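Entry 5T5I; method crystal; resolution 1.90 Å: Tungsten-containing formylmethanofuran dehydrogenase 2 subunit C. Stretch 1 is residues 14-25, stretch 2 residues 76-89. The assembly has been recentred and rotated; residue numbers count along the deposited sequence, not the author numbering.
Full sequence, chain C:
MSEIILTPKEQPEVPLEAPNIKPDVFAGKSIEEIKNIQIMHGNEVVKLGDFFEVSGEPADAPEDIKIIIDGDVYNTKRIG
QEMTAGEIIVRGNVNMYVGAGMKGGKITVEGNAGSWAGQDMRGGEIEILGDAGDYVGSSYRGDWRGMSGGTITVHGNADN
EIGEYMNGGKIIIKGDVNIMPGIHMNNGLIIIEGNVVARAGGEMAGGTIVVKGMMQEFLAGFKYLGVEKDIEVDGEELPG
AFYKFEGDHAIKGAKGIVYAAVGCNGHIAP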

ATOM      1  N   VAL C  14     -33.544  30.443  29.111  1.00 28.86           N
ATOM      2  CA  VAL C  14     -32.342  30.965  29.755  1.00 27.73           C
ATOM      3  C   VAL C  14     -32.201  30.063  30.983  1.00 31.57           C
ATOM      4  O   VAL C  14     -33.128  30.049  31.788  1.00 31.58           O
ATOM      5  CB  VAL C  14     -32.479  32.449  30.157  1.00 31.66           C
ATOM      6  CG1 VAL C  14     -31.296  32.897  31.015  1.00 31.12           C
ATOM      7  CG2 VAL C  14     -32.608  33.327  28.923  1.00 31.63           C
ATOM      8  N   PRO C  15     -31.127  29.261  31.144  1.00 27.80           N
ATOM      9  CA  PRO C  15     -31.101  28.322  32.284  1.00 27.10           C
ATOM     10  C   PRO C  15     -31.142  28.929  33.685  1.00 28.57           C
ATOM     11  O   PRO C  15     -30.804  30.100  33.885  1.00 28.19           O
ATOM     12  CB  PRO C  15     -29.801  27.532  32.083  1.00 27.92           C
ATOM     13  CG  PRO C  15     -29.350  27.820  30.710  1.00 32.80           C
ATOM     14  CD  PRO C  15     -29.938  29.111  30.281  1.00 28.76           C
ATOM     15  N   LEU C  16     -31.563  28.106  34.646  1.00 24.24           N
ATOM     16  CA  LEU C  16     -31.557  28.436  36.063  1.00 24.85           C
ATOM     17  C   LEU C  16     -30.260  27.896  36.656  1.00 29.21           C
ATOM     18  O   LEU C  16     -29.750  26.871  36.192  1.00 26.81           O
ATOM     19  CB  LEU C  16     -32.728  27.742  36.797  1.00 25.48           C
ATOM     20  CG  LEU C  16     -34.152  28.059  36.325  1.00 29.73           C
ATOM     21  CD1 LEU C  16     -35.158  27.216  37.081  1.00 30.57           C
ATOM     22  CD2 LEU C  16     -34.471  29.530  36.502  1.00 29.59           C
ATOM     23  N   GLU C  17     -29.736  28.564  37.686  1.00 27.42           N
ATOM     24  CA  GLU C  17     -28.589  28.070  38.473  1.00 27.45           C
ATOM     25  C   GLU C  17     -29.142  27.959  39.882  1.00 30.89           C
ATOM     26  O   GLU C  17     -29.560  28.966  40.443  1.00 30.48           O
ATOM     27  CB  GLU C  17     -27.361  28.992  38.449  1.00 28.21           C
ATOM     28  CG  GLU C  17     -26.807  29.230  37.057  1.00 37.84           C
ATOM     29  CD  GLU C  17     -25.336  29.598  36.999  1.00 59.95           C
ATOM     30  OE1 GLU C  17     -24.868  29.979  35.901  1.00 58.30           O
ATOM     31  OE2 GLU C  17     -24.642  29.481  38.038  1.00 42.25           O
ATOM     32  N   ALA C  18     -29.196  26.745  40.430  1.00 27.30           N
ATOM     33  CA  ALA C  18     -29.818  26.516  41.730  1.00 27.87           C
ATOM     34  C   ALA C  18     -28.942  25.727  42.713  1.00 30.19           C
ATOM     35  O   ALA C  18     -29.365  24.684  43.224  1.00 31.29           O
ATOM     36  CB  ALA C  18     -31.157  25.828  41.517  1.00 29.55           C
ATOM     37  N   PRO C  19     -27.757  26.268  43.075  1.00 25.96           N
ATOM     38  CA  PRO C  19     -26.918  25.594  44.088  1.00 25.88           C
ATOM     39  C   PRO C  19     -27.577  25.476  45.467  1.00 31.15           C
ATOM     40  O   PRO C  19     -27.190  24.602  46.245  1.00 30.94           O
ATOM     41  CB  PRO C  19     -25.655  26.463  44.121  1.00 26.87           C
ATOM     42  CG  PRO C  19     -26.131  27.822  43.691  1.00 30.00           C
ATOM     43  CD  PRO C  19     -27.117  27.520  42.612  1.00 26.17           C
ATOM     44  N   ASN C  20     -28.594  26.314  45.760  1.00 28.64           N
ATOM     45  CA  ASN C  20     -29.325  26.239  47.032  1.00 29.78           C
ATOM     46  C   ASN C  20     -30.296  25.049  47.101  1.00 33.62           C
ATOM     47  O   ASN C  20     -30.852  24.804  48.169  1.00 33.98           O
ATOM     48  CB  ASN C  20     -30.042  27.560  47.347  1.00 30.86           C
ATOM     49  CG  ASN C  20     -29.109  28.666  47.765  1.00 40.06           C
ATOM     50  OD1 ASN C  20     -28.059  28.424  48.353  1.00 33.77           O
ATOM     51  ND2 ASN C  20     -29.523  29.912  47.592  1.00 34.26           N
ATOM     52  N   ILE C  21     -30.501  24.293  45.993  1.00 30.14           N
ATOM     53  CA  ILE C  21     -31.310  23.072  46.053  1.00 28.96           C
ATOM     54  C   ILE C  21     -30.404  21.977  46.616  1.00 31.97           C
ATOM     55  O   ILE C  21     -29.682  21.309  45.878  1.00 30.69           O
ATOM     56  CB  ILE C  21     -31.968  22.662  44.715  1.00 30.82           C
ATOM     57  CG1 ILE C  21     -32.958  23.757  44.271  1.00 31.59           C
ATOM     58  CG2 ILE C  21     -32.726  21.302  44.882  1.00 31.04           C
ATOM     59  CD1 ILE C  21     -33.544  23.578  42.854  1.00 36.42           C
ATOM     60  N   LYS C  22     -30.408  21.853  47.931  1.00 29.48           N
ATOM     61  CA  LYS C  22     -29.654  20.828  48.636  1.00 29.26           C
ATOM     62  C   LYS C  22     -30.183  20.648  50.061  1.00 34.57           C
ATOM     63  O   LYS C  22     -30.666  21.619  50.648  1.00 34.50           O
ATOM     64  CB  LYS C  22     -28.144  21.115  48.654  1.00 29.91           C
ATOM     65  CG  LYS C  22     -27.717  22.483  49.165  1.00 36.53           C
ATOM     66  CD  LYS C  22     -26.202  22.496  49.380  1.00 38.18           C
ATOM     67  CE  LYS C  22     -25.551  23.857  49.520  1.00 37.12           C
ATOM     68  NZ  LYS C  22     -25.124  24.427  48.213  1.00 52.90           N
ATOM     69  N   PRO C  23     -30.076  19.438  50.646  1.00 33.10           N
ATOM     70  CA  PRO C  23     -30.582  19.235  52.023  1.00 34.09           C
ATOM     71  C   PRO C  23     -30.017  20.204  53.080  1.00 38.75           C
ATOM     72  O   PRO C  23     -30.744  20.580  54.004  1.00 39.35           O
ATOM     73  CB  PRO C  23     -30.203  17.778  52.312  1.00 35.90           C
ATOM     74  CG  PRO C  23     -30.165  17.130  50.965  1.00 39.61           C
ATOM     75  CD  PRO C  23     -29.559  18.174  50.082  1.00 35.07           C
ATOM     76  N   ASP C  24     -28.749  20.657  52.913  1.00 33.50           N
ATOM     77  CA  ASP C  24     -28.098  21.601  53.839  1.00 33.59           C
ATOM     78  C   ASP C  24     -28.842  22.951  53.955  1.00 37.92           C
ATOM     79  O   ASP C  24     -28.904  23.522  55.043  1.00 38.13           O
ATOM     80  CB  ASP C  24     -26.641  21.846  53.427  1.00 34.49           C
ATOM     81  CG  ASP C  24     -25.809  20.583  53.409  1.00 43.08           C
ATOM     82  OD1 ASP C  24     -25.944  19.792  52.435  1.00 40.48           O
ATOM     83  OD2 ASP C  24     -25.065  20.352  54.385  1.00 48.45           O
ATOM     84  N   VAL C  25     -29.414  23.445  52.844  1.00 33.74           N
ATOM     85  CA  VAL C  25     -30.162  24.705  52.839  1.00 33.91           C
ATOM     86  C   VAL C  25     -31.604  24.462  53.279  1.00 38.15           C
ATOM     87  O   VAL C  25     -32.164  25.302  53.970  1.00 38.84           O
ATOM     88  CB  VAL C  25     -30.093  25.392  51.455  1.00 37.02           C
ATOM     89  CG1 VAL C  25     -30.952  26.660  51.413  1.00 37.32           C
ATOM     90  CG2 VAL C  25     -28.647  25.727  51.099  1.00 35.67           C
TER
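Stretch 2 (76-89) TKRIGQEMTAGEII

How does stretch 2 begin its course along stretch 1? It starts as a strand, Thr-76 and Lys-77, running parallel to Leu-16 and Glu-17, with CA atoms 4.7 Å apart for Leu-16 and Thr-76 and 4.6 Å apart for Glu-17 and Lys-77. Two nearly straight hydrogen bonds fix the register: Lys-77 N gives to Leu-16 O at 2.9 Å, and Ala-18 N gives to Lys-77 O, also at 2.9 Å. The side chains of Leu-16 and Thr-76 share one face of this short sheet, those of Glu-17 and Lys-77 the other. The long, extended Lys-77 side chain reaches Pro-15, where its CE lies 4.0 Å from Pro-15 CB.

What happens where the strands end? Both chains turn. Ala-18 to Ile-21 form a type I turn, while Arg-78 to Gln-81 form a type II turn that overlaps a second one from Gly-80 to Met-83. The turns stay in touch through their backbones: Pro-19 CA approaches Arg-78 O at 3.4 Å in a CA-H...O contact, and Gly-80 N donates to Ile-21 O at 3.0 Å. Arg-78 also reaches back to Glu-17, its NE 3.2 Å from Glu-17 OE2 in a salt bridge, and a water bridges Arg-78 NH1 and Glu-17 OE1 at 2.8 Å from each. Gly-80 has positive phi, and a CB there would be crowded by Ile-88 CD1 at 3.1 Å.

Which bump of stretch 1 fills the hollow of stretch 2? Pro-23, at the start of a helix, has the largest covered area in its stretch. Its ring is received by Met-83, Ala-85, Gly-86 and Ile-88: Pro-23 CD lies 4.0 Å from Met-83 CE and 4.1 Å from Ile-88 CG1, while Pro-23 CG is 3.4 Å from Ala-85 O. Gly-86 leaves the room this ring needs, since a CB there would come within 2.8 Å of Pro-23 CB, a clash. Its backbone angles independently call for glycine.

What holds the two chains together around Pro-23? Lys-22 packs its CB 4.0 Å from Met-83 CB, then curls at its end so that NZ donates to Gln-81 O at 2.8 Å and to Pro-19 O of its own stretch at 2.9 Å, tying the two turns together. Beyond Pro-23, Asp-24 grips Thr-84 with both carboxylate oxygens: Thr-84 N donates to Asp-24 OD1 at 3.0 Å, and Thr-84 OG1 donates to Asp-24 OD2 at 2.7 Å.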

ATOM      1  N   THR C  76     -31.591  23.297  34.537  1.00 23.54           N
ATOM      2  CA  THR C  76     -31.244  23.717  35.901  1.00 22.88           C
ATOM      3  C   THR C  76     -29.859  23.190  36.237  1.00 26.29           C
ATOM      4  O   THR C  76     -29.627  21.969  36.238  1.00 25.19           O
ATOM      5  CB  THR C  76     -32.297  23.292  36.920  1.00 31.38           C
ATOM      6  OG1 THR C  76     -33.571  23.746  36.465  1.00 29.69           O
ATOM      7  CG2 THR C  76     -32.029  23.860  38.313  1.00 31.45           C
ATOM      8  N   LYS C  77     -28.948  24.129  36.523  1.00 23.31           N
ATOM      9  CA  LYS C  77     -27.539  23.872  36.819  1.00 22.62           C
ATOM     10  C   LYS C  77     -27.263  23.871  38.322  1.00 27.06           C
ATOM     11  O   LYS C  77     -27.993  24.488  39.091  1.00 26.72           O
ATOM     12  CB  LYS C  77     -26.665  24.969  36.166  1.00 24.26           C
ATOM     13  CG  LYS C  77     -26.771  25.031  34.652  1.00 27.33           C
ATOM     14  CD  LYS C  77     -26.049  26.249  34.066  1.00 29.28           C
ATOM     15  CE  LYS C  77     -26.078  26.230  32.551  1.00 31.10           C
ATOM     16  NZ  LYS C  77     -25.439  27.427  31.973  1.00 39.62           N
ATOM     17  N   ARG C  78     -26.179  23.180  38.719  1.00 24.87           N
ATOM     18  CA  ARG C  78     -25.608  23.148  40.076  1.00 24.72           C
ATOM     19  C   ARG C  78     -26.503  22.520  41.162  1.00 28.03           C
ATOM     20  O   ARG C  78     -26.273  22.768  42.339  1.00 26.40           O
ATOM     21  CB  ARG C  78     -25.165  24.570  40.492  1.00 25.45           C
ATOM     22  CG  ARG C  78     -24.198  25.201  39.500  1.00 26.17           C
ATOM     23  CD  ARG C  78     -23.670  26.545  39.956  1.00 31.22           C
ATOM     24  NE  ARG C  78     -22.762  27.113  38.960  1.00 28.57           N
ATOM     25  CZ  ARG C  78     -21.472  26.817  38.801  1.00 37.78           C
ATOM     26  NH1 ARG C  78     -20.768  27.408  37.855  1.00 34.91           N
ATOM     27  NH2 ARG C  78     -20.881  25.915  39.579  1.00 29.96           N
ATOM     28  N   ILE C  79     -27.453  21.646  40.791  1.00 25.75           N
ATOM     29  CA  ILE C  79     -28.310  20.973  41.783  1.00 24.46           C
ATOM     30  C   ILE C  79     -27.410  20.113  42.691  1.00 28.63           C
ATOM     31  O   ILE C  79     -26.562  19.373  42.191  1.00 28.26           O
ATOM     32  CB  ILE C  79     -29.430  20.130  41.103  1.00 26.99           C
ATOM     33  CG1 ILE C  79     -30.459  21.053  40.398  1.00 26.57           C
ATOM     34  CG2 ILE C  79     -30.136  19.206  42.114  1.00 28.09           C
ATOM     35  CD1 ILE C  79     -31.302  20.355  39.365  1.00 31.36           C
ATOM     36  N   GLY C  80     -27.576  20.262  44.000  1.00 26.37           N
ATOM     37  CA  GLY C  80     -26.819  19.503  44.990  1.00 26.78           C
ATOM     38  C   GLY C  80     -25.376  19.934  45.193  1.00 29.68           C
ATOM     39  O   GLY C  80     -24.627  19.242  45.888  1.00 28.98           O
ATOM     40  N   GLN C  81     -24.972  21.094  44.633  1.00 27.16           N
ATOM     41  CA  GLN C  81     -23.598  21.589  44.737  1.00 25.51           C
ATOM     42  C   GLN C  81     -23.142  21.705  46.187  1.00 28.60           C
ATOM     43  O   GLN C  81     -23.829  22.329  46.984  1.00 28.55           O
ATOM     44  CB  GLN C  81     -23.459  22.953  44.044  1.00 26.40           C
ATOM     45  CG  GLN C  81     -22.034  23.509  44.052  1.00 27.99           C
ATOM     46  CD  GLN C  81     -21.899  24.662  43.103  1.00 33.38           C
ATOM     47  OE1 GLN C  81     -21.838  24.470  41.887  1.00 27.98           O
ATOM     48  NE2 GLN C  81     -21.907  25.876  43.618  1.00 29.50           N
ATOM     49  N   GLU C  82     -22.000  21.072  46.526  1.00 25.72           N
ATOM     50  CA  GLU C  82     -21.392  21.120  47.865  1.00 26.51           C
ATOM     51  C   GLU C  82     -22.291  20.589  49.000  1.00 31.47           C
ATOM     52  O   GLU C  82     -22.079  20.953  50.162  1.00 32.38           O
ATOM     53  CB  GLU C  82     -20.880  22.546  48.166  1.00 27.56           C
ATOM     54  CG  GLU C  82     -19.751  22.929  47.228  1.00 32.17           C
ATOM     55  CD  GLU C  82     -19.272  24.370  47.265  1.00 50.59           C
ATOM     56  OE1 GLU C  82     -19.786  25.166  48.077  1.00 48.90           O
ATOM     57  OE2 GLU C  82     -18.391  24.711  46.448  1.00 53.79           O
ATOM     58  N   MET C  83     -23.227  19.670  48.698  1.00 27.93           N
ATOM     59  CA  MET C  83     -24.072  19.080  49.741  1.00 28.45           C
ATOM     60  C   MET C  83     -23.220  18.137  50.618  1.00 32.95           C
ATOM     61  O   MET C  83     -22.220  17.594  50.138  1.00 31.79           O
ATOM     62  CB  MET C  83     -25.326  18.391  49.158  1.00 30.50           C
ATOM     63  CG  MET C  83     -25.056  17.111  48.389  1.00 33.27           C
ATOM     64  SD  MET C  83     -26.584  16.409  47.696  1.00 36.60           S
ATOM     65  CE  MET C  83     -27.029  15.311  48.966  1.00 33.43           C
ATOM     66  N   THR C  84     -23.574  18.005  51.909  1.00 30.71           N
ATOM     67  CA  THR C  84     -22.809  17.192  52.871  1.00 31.21           C
ATOM     68  C   THR C  84     -23.553  15.958  53.384  1.00 33.86           C
ATOM     69  O   THR C  84     -22.907  15.077  53.947  1.00 32.85           O
ATOM     70  CB  THR C  84     -22.378  18.037  54.091  1.00 41.42           C
ATOM     71  OG1 THR C  84     -23.507  18.243  54.950  1.00 45.27           O
ATOM     72  CG2 THR C  84     -21.718  19.369  53.707  1.00 37.80           C
ATOM     73  N   ALA C  85     -24.887  15.905  53.242  1.00 30.97           N
ATOM     74  CA  ALA C  85     -25.714  14.808  53.762  1.00 31.34           C
ATOM     75  C   ALA C  85     -27.100  14.841  53.134  1.00 35.19           C
ATOM     76  O   ALA C  85     -27.453  15.811  52.462  1.00 34.56           O
ATOM     77  CB  ALA C  85     -25.848  14.938  55.280  1.00 32.48           C
ATOM     78  N   GLY C  86     -27.879  13.802  53.384  1.00 32.84           N
ATOM     79  CA  GLY C  86     -29.228  13.700  52.851  1.00 32.64           C
ATOM     80  C   GLY C  86     -29.237  13.132  51.449  1.00 36.35           C
ATOM     81  O   GLY C  86     -28.249  12.540  50.993  1.00 36.12           O
ATOM     82  N   GLU C  87     -30.352  13.330  50.756  1.00 31.88           N
ATOM     83  CA  GLU C  87     -30.560  12.741  49.454  1.00 30.59           C
ATOM     84  C   GLU C  87     -31.370  13.632  48.501  1.00 33.45           C
ATOM     85  O   GLU C  87     -32.220  14.407  48.941  1.00 33.55           O
ATOM     86  CB  GLU C  87     -31.277  11.399  49.681  1.00 33.04           C
ATOM     87  CG  GLU C  87     -31.302  10.482  48.481  1.00 44.61           C
ATOM     88  CD  GLU C  87     -31.858   9.093  48.724  1.00 58.24           C
ATOM     89  OE1 GLU C  87     -32.281   8.792  49.865  1.00 56.89           O
ATOM     90  OE2 GLU C  87     -31.870   8.300  47.757  1.00 45.28           O
ATOM     91  N   ILE C  88     -31.051  13.554  47.206  1.00 29.45           N
ATOM     92  CA  ILE C  88     -31.790  14.211  46.129  1.00 28.85           C
ATOM     93  C   ILE C  88     -32.117  13.130  45.084  1.00 33.14           C
ATOM     94  O   ILE C  88     -31.234  12.370  44.698  1.00 30.97           O
ATOM     95  CB  ILE C  88     -31.023  15.383  45.456  1.00 30.55           C
ATOM     96  CG1 ILE C  88     -30.564  16.430  46.495  1.00 29.92           C
ATOM     97  CG2 ILE C  88     -31.899  16.045  44.353  1.00 32.10           C
ATOM     98  CD1 ILE C  88     -29.643  17.531  45.931  1.00 31.73           C
ATOM     99  N   ILE C  89     -33.367  13.071  44.628  1.00 31.21           N
ATOM    100  CA  ILE C  89     -33.784  12.179  43.547  1.00 31.86           C
ATOM    101  C   ILE C  89     -34.377  13.086  42.476  1.00 33.09           C
ATOM    102  O   ILE C  89     -35.309  13.823  42.771  1.00 32.58           O
ATOM    103  CB  ILE C  89     -34.792  11.077  44.007  1.00 35.82           C
ATOM    104  CG1 ILE C  89     -34.124  10.164  45.057  1.00 37.74           C
ATOM    105  CG2 ILE C  89     -35.286  10.248  42.789  1.00 36.04           C
ATOM    106  CD1 ILE C  89     -34.967   8.988  45.567  1.00 50.50           C
TER
HETATM  107  O   HOH W   1     -22.326  28.779  35.913  1.00 36.36           O